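Local coordinates for 5' nucleotidase family protein (Staphylococcus aureus subsp. aureus, PDB 4Q7F) that is a member of the 5'-nucleotidase family that carries a manganese and a magnesium ion in its calcineurin-like phosphoesterase domain, at residues Gly47-Asn52 with Tyr97-Phe102; Thr163-Pro168 with Phe181-Glu186; Lys391-Ser396 with Asp486-Ala491; Glu409-Lys414 with Ile444-Pro449. One frame throughout, in Å; residues are numbered along the deposited sequence.

Contact 1 of 4, residues Gly47-Asn52 with Tyr97-Phe102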
loop_
_atom_site.group_PDB
_atom_site.type_symbol
_atom_site.label_atom_id
_atom_site.label_comp_id
_atom_site.label_asym_id
_atom_site.label_seq_id
_atom_site.Cartn_x
_atom_site.Cartn_y
_atom_site.Cartn_z
ATOM N N GLY A 47 -13.046 9.248 -1.613
ATOM C CA GLY A 47 -12.321 9.866 -2.697
ATOM C C GLY A 47 -11.941 11.292 -2.384
ATOM O O GLY A 47 -12.539 11.915 -1.542
ATOM N N LEU A 48 -10.939 11.789 -3.109
ATOM C CA LEU A 48 -10.363 13.089 -2.864
ATOM C C LEU A 48 -11.298 14.257 -3.196
ATOM O O LEU A 48 -11.297 15.283 -2.510
ATOM C CB LEU A 48 -9.047 13.210 -3.652
ATOM C CG LEU A 48 -8.218 14.447 -3.351
ATOM C CD1 LEU A 48 -7.687 14.366 -1.936
ATOM C CD2 LEU A 48 -7.082 14.629 -4.343
ATOM N N LEU A 49 -12.092 14.119 -4.238
ATOM C CA LEU A 49 -13.022 15.195 -4.571
ATOM C C LEU A 49 -13.911 15.498 -3.359
ATOM O O LEU A 49 -13.989 16.629 -2.906
ATOM C CB LEU A 49 -13.866 14.830 -5.773
ATOM C CG LEU A 49 -13.112 14.909 -7.098
ATOM C CD1 LEU A 49 -14.025 14.405 -8.202
ATOM C CD2 LEU A 49 -12.654 16.342 -7.385
ATOM N N LEU A 50 -14.520 14.461 -2.802
ATOM C CA LEU A 50 -15.431 14.623 -1.696
ATOM C C LEU A 50 -14.697 14.948 -0.401
ATOM O O LEU A 50 -15.130 15.821 0.353
ATOM C CB LEU A 50 -16.312 13.383 -1.561
ATOM C CG LEU A 50 -17.468 13.421 -0.603
ATOM C CD1 LEU A 50 -18.415 14.553 -0.976
ATOM C CD2 LEU A 50 -18.174 12.073 -0.668
ATOM N N ALA A 51 -13.567 14.290 -0.158
ATOM C CA ALA A 51 -12.801 14.593 1.047
ATOM C C ALA A 51 -12.363 16.054 1.033
ATOM O O ALA A 51 -12.422 16.726 2.043
ATOM C CB ALA A 51 -11.602 13.688 1.163
ATOM N N ASN A 52 -11.958 16.555 -0.132
ATOM C CA ASN A 52 -11.524 17.935 -0.229
ATOM C C ASN A 52 -12.699 18.894 -0.012
ATOM O O ASN A 52 -12.532 19.963 0.582
ATOM C CB ASN A 52 -10.843 18.219 -1.575
ATOM C CG ASN A 52 -10.266 19.604 -1.649
ATOM O OD1 ASN A 52 -9.312 19.939 -0.928
ATOM N ND2 ASN A 52 -10.775 20.395 -2.563
ATOM N N TYR A 97 -4.876 17.559 -7.799
ATOM C CA TYR A 97 -4.215 18.095 -6.607
ATOM C C TYR A 97 -3.950 19.592 -6.733
ATOM O O TYR A 97 -4.147 20.357 -5.785
ATOM C CB TYR A 97 -2.928 17.347 -6.281
ATOM C CG TYR A 97 -3.144 16.071 -5.519
ATOM C CD1 TYR A 97 -3.415 14.880 -6.161
ATOM C CD2 TYR A 97 -3.100 16.072 -4.132
ATOM C CE1 TYR A 97 -3.628 13.710 -5.434
ATOM C CE2 TYR A 97 -3.322 14.927 -3.410
ATOM C CZ TYR A 97 -3.579 13.752 -4.060
ATOM O OH TYR A 97 -3.783 12.629 -3.289
ATOM N N ASN A 98 -3.512 20.002 -7.916
ATOM C CA ASN A 98 -3.191 21.368 -8.149
ATOM C C ASN A 98 -4.363 22.328 -7.978
ATOM O O ASN A 98 -4.157 23.419 -7.441
ATOM C CB ASN A 98 -2.508 21.561 -9.524
ATOM C CG ASN A 98 -1.024 21.223 -9.493
ATOM O OD1 ASN A 98 -0.466 20.936 -8.450
ATOM N ND2 ASN A 98 -0.386 21.268 -10.644
ATOM N N ARG A 99 -5.571 21.943 -8.420
ATOM C CA ARG A 99 -6.756 22.803 -8.259
ATOM C C ARG A 99 -7.087 23.027 -6.803
ATOM O O ARG A 99 -7.578 24.079 -6.433
ATOM C CB ARG A 99 -8.041 22.182 -8.792
ATOM C CG ARG A 99 -8.058 21.675 -10.197
ATOM C CD ARG A 99 -9.509 21.565 -10.610
ATOM N NE ARG A 99 -9.697 20.519 -11.589
ATOM C CZ ARG A 99 -10.402 19.423 -11.366
ATOM N NH1 ARG A 99 -10.496 18.517 -12.322
ATOM N NH2 ARG A 99 -11.036 19.260 -10.212
HETATM N N MSE A 100 -6.802 22.028 -5.982
HETATM C CA MSE A 100 -7.199 22.070 -4.565
HETATM C C MSE A 100 -6.366 22.941 -3.664
HETATM O O MSE A 100 -6.671 23.093 -2.480
HETATM C CB MSE A 100 -7.155 20.618 -4.081
HETATM C CG MSE A 100 -8.257 19.847 -4.797
HETATM SE SE MSE A 100 -8.181 17.988 -4.211
HETATM C CE MSE A 100 -9.573 17.385 -5.471
ATOM N N ALA A 101 -5.273 23.473 -4.183
ATOM C CA ALA A 101 -4.399 24.350 -3.397
ATOM C C ALA A 101 -3.911 23.787 -2.066
ATOM O O ALA A 101 -4.166 24.357 -1.010
ATOM C CB ALA A 101 -5.038 25.718 -3.212
ATOM N N PHE A 102 -3.196 22.650 -2.136
ATOM C CA PHE A 102 -2.550 22.073 -0.971
ATOM C C PHE A 102 -1.319 22.911 -0.639
ATOM O O PHE A 102 -0.850 23.712 -1.460
ATOM C CB PHE A 102 -2.092 20.643 -1.231
ATOM C CG PHE A 102 -3.164 19.625 -1.086
ATOM C CD1 PHE A 102 -4.144 19.485 -2.058
ATOM C CD2 PHE A 102 -3.154 18.740 -0.004
ATOM C CE1 PHE A 102 -5.132 18.520 -1.929
ATOM C CE2 PHE A 102 -4.121 17.784 0.128
ATOM C CZ PHE A 102 -5.111 17.657 -0.834
HETATM O O HOH W 1 -10.098 23.130 -3.024
#
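Met100, a selenomethionine, packs against the first turn of helix 48-59, on Leu48, Leu49 and Asn52. Its CG is anti to the carbonyl carbon (chi1 -67°), and the chain beyond CG is extended. SE meets Leu48 CD2 at 3.5 Å. The methyl CE goes on to Leu49 CD2, 3.8 Å away, and these two side chains cross at about a right angle. Asn52, one helical turn after Leu48, packs on the earlier part of the same chain, with Asn52 ND2 3.4 Å from Met100 CG. Leu48 CG is anti to the backbone N (chi1 -172°), which puts the branch point beside Met100 SE. From there Leu48 CD2 reaches a second partner. It sits over one face of the Tyr97 ring, 3.8 Å from the centroid and 17° off the normal, a CH-pi contact offset toward the rim. Leu48 CD1 comes up to the edge of the Phe102 ring more loosely, 4.3 Å from CZ.

Asn52 OD1 and Met100 O are both hydrogen-bonded to Lys67 NZ. Asn52 ND2 donates to a water at 2.9 Å. Tyr97 OH is hydrogen-bonded to Asp69. No hydrogen bond runs directly between the two segments. The start of helix 48-59 and the end of helix 91-99 are therefore joined by apolar packing. Lys67 bridges Asn52 OD1 to Met100 O, and the water adds a weaker link.

Contact 2 of 4, residues Thr163-Pro168 with Phe181-Glu186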
loop_
_atom_site.group_PDB
_atom_site.type_symbol
_atom_site.label_atom_id
_atom_site.label_comp_id
_atom_site.label_asym_id
_atom_site.label_seq_id
_atom_site.Cartn_x
_atom_site.Cartn_y
_atom_site.Cartn_z
ATOM N N THR A 163 9.643 9.400 5.442
ATOM C CA THR A 163 9.065 8.258 4.756
ATOM C C THR A 163 9.616 6.928 5.303
ATOM O O THR A 163 10.781 6.819 5.695
ATOM C CB THR A 163 9.375 8.352 3.244
ATOM O OG1 THR A 163 8.827 9.571 2.692
ATOM C CG2 THR A 163 8.792 7.171 2.504
ATOM N N THR A 164 8.767 5.925 5.361
ATOM C CA THR A 164 9.224 4.569 5.783
ATOM C C THR A 164 10.521 4.166 5.048
ATOM O O THR A 164 10.635 4.261 3.810
ATOM C CB THR A 164 8.122 3.520 5.574
ATOM O OG1 THR A 164 8.614 2.199 5.931
ATOM C CG2 THR A 164 7.642 3.520 4.122
ATOM N N GLN A 165 11.506 3.718 5.821
ATOM C CA GLN A 165 12.796 3.320 5.268
ATOM C C GLN A 165 12.751 1.963 4.569
ATOM O O GLN A 165 13.685 1.619 3.872
ATOM C CB GLN A 165 13.840 3.220 6.394
ATOM C CG GLN A 165 13.583 2.075 7.376
ATOM C CD GLN A 165 14.482 2.127 8.595
ATOM O OE1 GLN A 165 15.661 2.405 8.487
ATOM N NE2 GLN A 165 13.923 1.838 9.763
ATOM N N PHE A 166 11.634 1.254 4.670
ATOM C CA PHE A 166 11.566 -0.155 4.242
ATOM C C PHE A 166 11.383 -0.388 2.741
ATOM O O PHE A 166 11.264 -1.515 2.315
ATOM C CB PHE A 166 10.426 -0.824 5.017
ATOM C CG PHE A 166 10.731 -2.212 5.500
ATOM C CD1 PHE A 166 11.674 -2.399 6.492
ATOM C CD2 PHE A 166 10.016 -3.306 5.046
ATOM C CE1 PHE A 166 11.949 -3.658 6.979
ATOM C CE2 PHE A 166 10.276 -4.571 5.542
ATOM C CZ PHE A 166 11.253 -4.748 6.501
ATOM N N ILE A 167 11.376 0.681 1.954
ATOM C CA ILE A 167 11.189 0.603 0.501
ATOM C C ILE A 167 12.024 -0.472 -0.247
ATOM O O ILE A 167 11.491 -1.106 -1.165
ATOM C CB ILE A 167 11.295 2.005 -0.138
ATOM C CG1 ILE A 167 10.113 2.872 0.345
ATOM C CG2 ILE A 167 11.290 1.899 -1.655
ATOM C CD1 ILE A 167 10.165 4.373 0.026
ATOM N N PRO A 168 13.326 -0.679 0.123
ATOM C CA PRO A 168 14.111 -1.733 -0.524
ATOM C C PRO A 168 13.518 -3.129 -0.414
ATOM O O PRO A 168 13.812 -3.977 -1.250
ATOM C CB PRO A 168 15.468 -1.659 0.206
ATOM C CG PRO A 168 15.581 -0.212 0.567
ATOM C CD PRO A 168 14.178 0.159 0.986
ATOM N N PHE A 181 17.929 5.091 1.763
ATOM C CA PHE A 181 16.818 5.257 2.699
ATOM C C PHE A 181 17.293 5.239 4.136
ATOM O O PHE A 181 17.755 4.218 4.629
ATOM C CB PHE A 181 15.790 4.144 2.491
ATOM C CG PHE A 181 15.331 4.033 1.080
ATOM C CD1 PHE A 181 16.080 3.315 0.153
ATOM C CD2 PHE A 181 14.186 4.668 0.658
ATOM C CE1 PHE A 181 15.682 3.239 -1.173
ATOM C CE2 PHE A 181 13.783 4.599 -0.663
ATOM C CZ PHE A 181 14.527 3.878 -1.577
ATOM N N HIS A 182 17.149 6.355 4.834
ATOM C CA HIS A 182 17.596 6.410 6.220
ATOM C C HIS A 182 16.443 6.245 7.212
ATOM O O HIS A 182 15.291 6.593 6.924
ATOM C CB HIS A 182 18.311 7.743 6.479
ATOM C CG HIS A 182 19.494 7.973 5.595
ATOM N ND1 HIS A 182 20.768 7.575 5.937
ATOM C CD2 HIS A 182 19.600 8.572 4.387
ATOM C CE1 HIS A 182 21.605 7.903 4.969
ATOM N NE2 HIS A 182 20.922 8.514 4.019
ATOM N N SER A 183 16.763 5.689 8.380
ATOM C CA SER A 183 15.791 5.544 9.459
ATOM C C SER A 183 15.084 6.878 9.748
ATOM O O SER A 183 15.751 7.898 9.931
ATOM C CB SER A 183 16.513 5.115 10.729
ATOM O OG SER A 183 15.697 5.335 11.865
ATOM N N ALA A 184 13.753 6.860 9.806
ATOM C CA ALA A 184 12.977 8.062 10.104
ATOM C C ALA A 184 13.266 8.507 11.528
ATOM O O ALA A 184 13.316 9.696 11.806
ATOM C CB ALA A 184 11.491 7.818 9.919
ATOM N N PHE A 185 13.484 7.551 12.420
ATOM C CA PHE A 185 13.814 7.873 13.801
ATOM C C PHE A 185 15.126 8.645 13.884
ATOM O O PHE A 185 15.223 9.653 14.602
ATOM C CB PHE A 185 13.950 6.591 14.633
ATOM C CG PHE A 185 14.340 6.838 16.064
ATOM C CD1 PHE A 185 15.649 7.126 16.396
ATOM C CD2 PHE A 185 13.397 6.779 17.075
ATOM C CE1 PHE A 185 16.013 7.364 17.709
ATOM C CE2 PHE A 185 13.756 7.004 18.393
ATOM C CZ PHE A 185 15.066 7.299 18.710
ATOM N N GLU A 186 16.144 8.157 13.175
ATOM C CA GLU A 186 17.477 8.779 13.220
ATOM C C GLU A 186 17.492 10.175 12.617
ATOM O O GLU A 186 18.113 11.078 13.166
ATOM C CB GLU A 186 18.519 7.913 12.522
ATOM C CG GLU A 186 18.741 6.562 13.182
ATOM C CD GLU A 186 19.792 5.731 12.475
ATOM O OE1 GLU A 186 20.536 6.286 11.628
ATOM O OE2 GLU A 186 19.872 4.523 12.777
HETATM O O HOH W 2 17.439 2.404 6.390
#
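Phe181 packs against Ile167 and Pro168 in the calcineurin-like phosphoesterase domain. The contact lies in the long connection of a beta-alpha-beta crossover, which runs from strand 155-163 through helix 184-198 to the parallel strand 201-207. The tight part is at the Phe181 ring. Pro168 CD stands over one face, 4.1 Å from the centroid and 22° off the normal, in a CH-pi contact. Pro168 CG is 3.6 Å from Phe181 CD1. The Ile167 and Phe181 side chains cross at about a right angle, with Ile167 CB 3.6 Å from Phe181 CE2. Ile135 and Ile176 also touch both Ile167 and Phe181.

The other part is more polar and is reached by water. Gln165 CG takes the crowded position between N and the carbonyl carbon (chi1 68°), and the chain then runs extended. Its OE1 lies 3.3 Å from Ser183 CA but makes no hydrogen bond to Ser183 N. OE1 accepts instead from a water at 2.7 Å, while NE2 is hydrogen-bonded to Gly225 O. Beyond it, Ser183 turns its side chain to the start of helix 184-198, where it is the N-cap. Ser183 OG accepts from Glu186 N at 3.1 Å and is also hydrogen-bonded to Glu228 OE1.

Contact 3 of 4, residues Lys391-Ser396 with Asp486-Ala491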
loop_
_atom_site.group_PDB
_atom_site.type_symbol
_atom_site.label_atom_id
_atom_site.label_comp_id
_atom_site.label_asym_id
_atom_site.label_seq_id
_atom_site.Cartn_x
_atom_site.Cartn_y
_atom_site.Cartn_z
ATOM N N LYS A 391 9.790 -12.822 -11.331
ATOM C CA LYS A 391 11.119 -13.327 -11.360
ATOM C C LYS A 391 11.123 -14.812 -11.066
ATOM O O LYS A 391 10.379 -15.289 -10.183
ATOM C CB LYS A 391 12.011 -12.576 -10.375
ATOM C CG LYS A 391 12.469 -11.209 -10.888
ATOM C CD LYS A 391 13.435 -10.555 -9.925
ATOM C CE LYS A 391 14.137 -9.368 -10.563
ATOM N NZ LYS A 391 13.164 -8.333 -11.044
ATOM N N VAL A 392 11.913 -15.545 -11.839
ATOM C CA VAL A 392 12.105 -16.979 -11.572
ATOM C C VAL A 392 13.377 -17.063 -10.764
ATOM O O VAL A 392 14.399 -16.541 -11.163
ATOM C CB VAL A 392 12.184 -17.841 -12.823
ATOM C CG1 VAL A 392 12.360 -19.306 -12.420
ATOM C CG2 VAL A 392 10.918 -17.690 -13.628
ATOM N N LEU A 393 13.273 -17.678 -9.596
ATOM C CA LEU A 393 14.382 -17.796 -8.676
ATOM C C LEU A 393 14.771 -19.229 -8.457
ATOM O O LEU A 393 13.922 -20.080 -8.422
ATOM C CB LEU A 393 13.954 -17.231 -7.316
ATOM C CG LEU A 393 13.508 -15.770 -7.351
ATOM C CD1 LEU A 393 13.195 -15.322 -5.918
ATOM C CD2 LEU A 393 14.574 -14.916 -7.984
ATOM N N ALA A 394 16.065 -19.458 -8.266
ATOM C CA ALA A 394 16.605 -20.776 -7.989
ATOM C C ALA A 394 16.716 -20.896 -6.486
ATOM O O ALA A 394 17.424 -20.095 -5.838
ATOM C CB ALA A 394 17.962 -20.921 -8.644
ATOM N N VAL A 395 15.998 -21.876 -5.944
ATOM C CA VAL A 395 15.951 -22.114 -4.506
ATOM C C VAL A 395 16.082 -23.609 -4.186
ATOM O O VAL A 395 15.644 -24.469 -4.956
ATOM C CB VAL A 395 14.630 -21.577 -3.887
ATOM C CG1 VAL A 395 14.507 -20.048 -4.051
ATOM C CG2 VAL A 395 13.405 -22.242 -4.512
ATOM N N SER A 396 16.681 -23.920 -3.051
ATOM C CA SER A 396 16.757 -25.314 -2.627
ATOM C C SER A 396 15.356 -25.753 -2.215
ATOM O O SER A 396 14.481 -24.916 -1.984
ATOM C CB SER A 396 17.689 -25.456 -1.443
ATOM O OG SER A 396 17.205 -24.740 -0.345
ATOM N N ASP A 486 11.800 -13.358 3.323
ATOM C CA ASP A 486 13.232 -13.078 3.288
ATOM C C ASP A 486 14.101 -14.170 2.643
ATOM O O ASP A 486 15.168 -13.873 2.147
ATOM C CB ASP A 486 13.677 -12.716 4.703
ATOM C CG ASP A 486 12.988 -11.435 5.193
ATOM O OD1 ASP A 486 13.326 -10.345 4.679
ATOM O OD2 ASP A 486 12.069 -11.520 6.046
HETATM N N MSE A 487 13.606 -15.400 2.585
HETATM C CA MSE A 487 14.358 -16.491 1.977
HETATM C C MSE A 487 14.569 -16.267 0.489
HETATM O O MSE A 487 15.456 -16.870 -0.087
HETATM C CB MSE A 487 13.694 -17.843 2.282
HETATM C CG MSE A 487 12.412 -18.198 1.504
HETATM SE SE MSE A 487 10.830 -17.024 1.777
HETATM C CE MSE A 487 10.571 -17.357 3.696
ATOM N N TYR A 488 13.786 -15.405 -0.158
ATOM C CA TYR A 488 14.002 -15.175 -1.589
ATOM C C TYR A 488 15.091 -14.157 -1.902
ATOM O O TYR A 488 15.560 -14.090 -3.037
ATOM C CB TYR A 488 12.748 -14.691 -2.288
ATOM C CG TYR A 488 11.590 -15.635 -2.288
ATOM C CD1 TYR A 488 11.747 -16.950 -2.735
ATOM C CD2 TYR A 488 10.315 -15.212 -1.924
ATOM C CE1 TYR A 488 10.678 -17.815 -2.780
ATOM C CE2 TYR A 488 9.236 -16.076 -1.970
ATOM C CZ TYR A 488 9.435 -17.383 -2.405
ATOM O OH TYR A 488 8.415 -18.280 -2.456
ATOM N N ILE A 489 15.491 -13.364 -0.915
ATOM C CA ILE A 489 16.464 -12.288 -1.151
ATOM C C ILE A 489 17.784 -12.825 -1.670
ATOM O O ILE A 489 18.361 -13.788 -1.117
ATOM C CB ILE A 489 16.663 -11.414 0.115
ATOM C CG1 ILE A 489 15.357 -10.671 0.439
ATOM C CG2 ILE A 489 17.796 -10.414 -0.092
ATOM C CD1 ILE A 489 15.348 -9.958 1.781
ATOM N N ASP A 490 18.259 -12.219 -2.752
ATOM C CA ASP A 490 19.524 -12.655 -3.359
ATOM C C ASP A 490 19.523 -14.102 -3.907
ATOM O O ASP A 490 20.592 -14.651 -4.108
ATOM C CB ASP A 490 20.693 -12.508 -2.357
ATOM C CG ASP A 490 20.995 -11.053 -1.994
ATOM O OD1 ASP A 490 20.525 -10.127 -2.692
ATOM O OD2 ASP A 490 21.744 -10.842 -1.017
ATOM N N ALA A 491 18.361 -14.734 -4.113
ATOM C CA ALA A 491 18.342 -16.073 -4.717
ATOM C C ALA A 491 18.728 -15.822 -6.184
ATOM O O ALA A 491 18.344 -14.795 -6.755
ATOM C CB ALA A 491 16.966 -16.722 -4.623
#
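Leu393 meets Tyr488 with the two side chains crossing at about a right angle. Leu393 CG is anti to the carbonyl carbon (chi1 -59°), and from this position its methyl CD1 reaches the base of the tyrosine, 3.7 Å from Tyr488 CB. Leu393 CD1 is also 3.9 Å from Tyr488 CD1, oblique to the ring. Val395, two residues on along the strand, meets the same ring differently. Its CG1 lies at the ring edge, near the plane, 4.4 Å from Tyr488 CD1. One ring face is taken by Met487 SE, which stands 4.1 Å above the plane over the centre.

Ala491 provides the other half of the contact. Its CB points at the strand and is 3.6 Å from Ala394 O. It also faces Leu393 CB at 4.1 Å and Val395 CG1 at 4.2 Å. A type II turn from Tyr488 to Ala491, closed by the hydrogen bond from Ala491 N to Tyr488 O, brings both residues against the strand.

This is buried apolar packing in the C-terminal domain. Strand 390-396 lies between strands 469-475 and 493-497 in a mixed sheet. Tyr488 also touches Ile472 and Val474 of the former strand and Ala403 of helix 397-408, so its side chain lies between sheet and helix.

Contact 4 of 4, residues Glu409-Lys414 with Ile444-Pro449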
loop_
_atom_site.group_PDB
_atom_site.type_symbol
_atom_site.label_atom_id
_atom_site.label_comp_id
_atom_site.label_asym_id
_atom_site.label_seq_id
_atom_site.Cartn_x
_atom_site.Cartn_y
_atom_site.Cartn_z
ATOM N N GLU A 409 1.696 -19.577 8.052
ATOM C CA GLU A 409 1.544 -18.749 9.262
ATOM C C GLU A 409 0.256 -17.926 9.214
ATOM O O GLU A 409 -0.197 -17.411 10.230
ATOM C CB GLU A 409 2.716 -17.781 9.429
ATOM C CG GLU A 409 4.045 -18.455 9.697
ATOM C CD GLU A 409 5.189 -17.473 9.750
ATOM O OE1 GLU A 409 4.926 -16.232 9.852
ATOM O OE2 GLU A 409 6.349 -17.924 9.669
ATOM N N TYR A 410 -0.300 -17.791 8.011
ATOM C CA TYR A 410 -1.557 -17.085 7.773
ATOM C C TYR A 410 -2.720 -17.708 8.519
ATOM O O TYR A 410 -3.676 -17.038 8.810
ATOM C CB TYR A 410 -1.884 -17.135 6.273
ATOM C CG TYR A 410 -3.181 -16.498 5.883
ATOM C CD1 TYR A 410 -3.320 -15.114 5.889
ATOM C CD2 TYR A 410 -4.260 -17.259 5.463
ATOM C CE1 TYR A 410 -4.493 -14.513 5.502
ATOM C CE2 TYR A 410 -5.442 -16.657 5.086
ATOM C CZ TYR A 410 -5.551 -15.287 5.114
ATOM O OH TYR A 410 -6.725 -14.703 4.726
ATOM N N PHE A 411 -2.640 -19.002 8.816
ATOM C CA PHE A 411 -3.721 -19.694 9.473
ATOM C C PHE A 411 -3.514 -19.888 10.970
ATOM O O PHE A 411 -2.393 -19.860 11.481
ATOM C CB PHE A 411 -3.927 -21.094 8.860
ATOM C CG PHE A 411 -4.265 -21.085 7.394
ATOM C CD1 PHE A 411 -5.534 -20.756 6.963
ATOM C CD2 PHE A 411 -3.320 -21.447 6.455
ATOM C CE1 PHE A 411 -5.846 -20.750 5.614
ATOM C CE2 PHE A 411 -3.622 -21.443 5.108
ATOM C CZ PHE A 411 -4.883 -21.095 4.685
ATOM N N ASP A 412 -4.642 -20.062 11.659
ATOM C CA ASP A 412 -4.664 -20.383 13.070
ATOM C C ASP A 412 -5.918 -21.226 13.267
ATOM O O ASP A 412 -6.662 -21.454 12.325
ATOM C CB ASP A 412 -4.686 -19.134 13.948
ATOM C CG ASP A 412 -4.520 -19.462 15.423
ATOM O OD1 ASP A 412 -4.077 -20.603 15.753
ATOM O OD2 ASP A 412 -4.845 -18.595 16.261
ATOM N N VAL A 413 -6.123 -21.738 14.467
ATOM C CA VAL A 413 -7.301 -22.529 14.763
ATOM C C VAL A 413 -8.141 -21.798 15.808
ATOM O O VAL A 413 -7.634 -21.408 16.848
ATOM C CB VAL A 413 -6.920 -23.929 15.298
ATOM C CG1 VAL A 413 -8.152 -24.694 15.774
ATOM C CG2 VAL A 413 -6.167 -24.711 14.232
ATOM N N LYS A 414 -9.418 -21.602 15.500
ATOM C CA LYS A 414 -10.380 -20.983 16.425
ATOM C C LYS A 414 -11.481 -21.998 16.572
ATOM O O LYS A 414 -12.132 -22.365 15.587
ATOM C CB LYS A 414 -10.910 -19.664 15.878
ATOM C CG LYS A 414 -9.837 -18.599 15.753
ATOM C CD LYS A 414 -10.355 -17.371 15.008
ATOM C CE LYS A 414 -9.219 -16.454 14.583
ATOM N NZ LYS A 414 -9.700 -15.382 13.660
ATOM N N ILE A 444 -0.885 -28.528 4.798
ATOM C CA ILE A 444 -0.603 -27.623 5.900
ATOM C C ILE A 444 -1.372 -28.105 7.122
ATOM O O ILE A 444 -2.576 -28.297 7.046
ATOM C CB ILE A 444 -1.014 -26.169 5.573
ATOM C CG1 ILE A 444 -0.120 -25.585 4.467
ATOM C CG2 ILE A 444 -0.892 -25.329 6.823
ATOM C CD1 ILE A 444 -0.557 -24.188 3.973
ATOM N N HIS A 445 -0.669 -28.313 8.231
ATOM C CA HIS A 445 -1.260 -28.733 9.506
ATOM C C HIS A 445 -1.228 -27.537 10.447
ATOM O O HIS A 445 -0.233 -27.300 11.119
ATOM C CB HIS A 445 -0.474 -29.898 10.114
ATOM C CG HIS A 445 -0.667 -31.193 9.393
ATOM N ND1 HIS A 445 -1.750 -32.007 9.622
ATOM C CD2 HIS A 445 0.071 -31.811 8.443
ATOM C CE1 HIS A 445 -1.676 -33.073 8.848
ATOM N NE2 HIS A 445 -0.574 -32.983 8.132
ATOM N N VAL A 446 -2.337 -26.811 10.515
ATOM C CA VAL A 446 -2.408 -25.542 11.283
ATOM C C VAL A 446 -2.228 -25.742 12.801
ATOM O O VAL A 446 -1.716 -24.882 13.470
ATOM C CB VAL A 446 -3.707 -24.779 10.951
ATOM C CG1 VAL A 446 -3.697 -23.378 11.576
ATOM C CG2 VAL A 446 -3.854 -24.669 9.432
ATOM N N GLY A 447 -2.584 -26.909 13.312
ATOM C CA GLY A 447 -2.427 -27.183 14.742
ATOM C C GLY A 447 -0.970 -27.342 15.183
ATOM O O GLY A 447 -0.690 -27.380 16.373
ATOM N N ARG A 448 -0.040 -27.446 14.232
ATOM C CA ARG A 448 1.386 -27.634 14.560
ATOM C C ARG A 448 2.107 -26.298 14.656
ATOM O O ARG A 448 1.636 -25.317 14.090
ATOM C CB ARG A 448 2.023 -28.544 13.520
ATOM C CG ARG A 448 1.348 -29.919 13.503
ATOM C CD ARG A 448 1.867 -30.802 12.404
ATOM N NE ARG A 448 1.090 -32.031 12.328
ATOM C CZ ARG A 448 1.370 -33.052 11.524
ATOM N NH1 ARG A 448 2.435 -33.007 10.709
ATOM N NH2 ARG A 448 0.593 -34.128 11.545
ATOM N N PRO A 449 3.259 -26.249 15.352
ATOM C CA PRO A 449 3.922 -24.963 15.508
ATOM C C PRO A 449 4.321 -24.346 14.186
ATOM O O PRO A 449 4.628 -25.061 13.226
ATOM C CB PRO A 449 5.155 -25.300 16.347
ATOM C CG PRO A 449 4.749 -26.505 17.123
ATOM C CD PRO A 449 3.892 -27.295 16.176
#
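Val446 points both of its methyls at strand 411-414. Its CG1 is anti to the backbone N (chi1 -172°) and lies on the strand backbone, 3.4 Å from Asp412 N. Phe411 CB touches both branches, at 3.6 Å from Val446 CG1 and 3.6 Å from Val446 CG2. On the next residue facing the same way, Val413 CG2 meets Val446 CG1 at 3.9 Å, and the two valines cross obliquely. Ile444 adds a looser contact at the far end of the phenylalanine, with CD1 4.3 Å from Phe411 CE2. No hydrogen bond joins the two segments directly.

Neighbouring groups probably help to position these side chains. Tyr410 CD2 sits 3.8 Å above the plane of the Phe411 ring, over its centre, and Tyr434 meets this ring edge-to-face. Val446 belongs to a type I turn from His445 to Arg448, closed by the hydrogen bond from Arg448 N to His445 O. Arg453 links the two sides, since it is hydrogen-bonded through NH1 to Phe411 O and through NE to Arg448 O.

The contact joins two small sheets of the C-terminal domain. Strand 411-414 pairs with strand 417-420 in a hairpin. Strand 441-445 lies between strands 454-459 and 522-526. Val418 of the hairpin and Val525 of strand 522-526 each touch both Phe411 and Val446, and Val338 of helix 335-338 also touches Phe411.

In the fold
From the N terminus, contact 1 comes first. It closes a loop of 44 residues, about half helical, and joins helix 48-59 to the end of helix 91-99. Contact 2 follows in series and closes a short loop of 12 residues before helix 184-198. Both belong to the calcineurin-like phosphoesterase domain. The chain then enters the C-terminal domain. Contact 3 spans 89 residues, tying strand 390-396 to the turn before strand 493-497. Contact 4 lies wholly within that span and packs the hairpin strand 411-414 on the end of strand 441-445 and the turn that follows it. No two contacts cross. Contacts 2 and 3, from different domains, come within about 6 Å at their nearest atoms without touching.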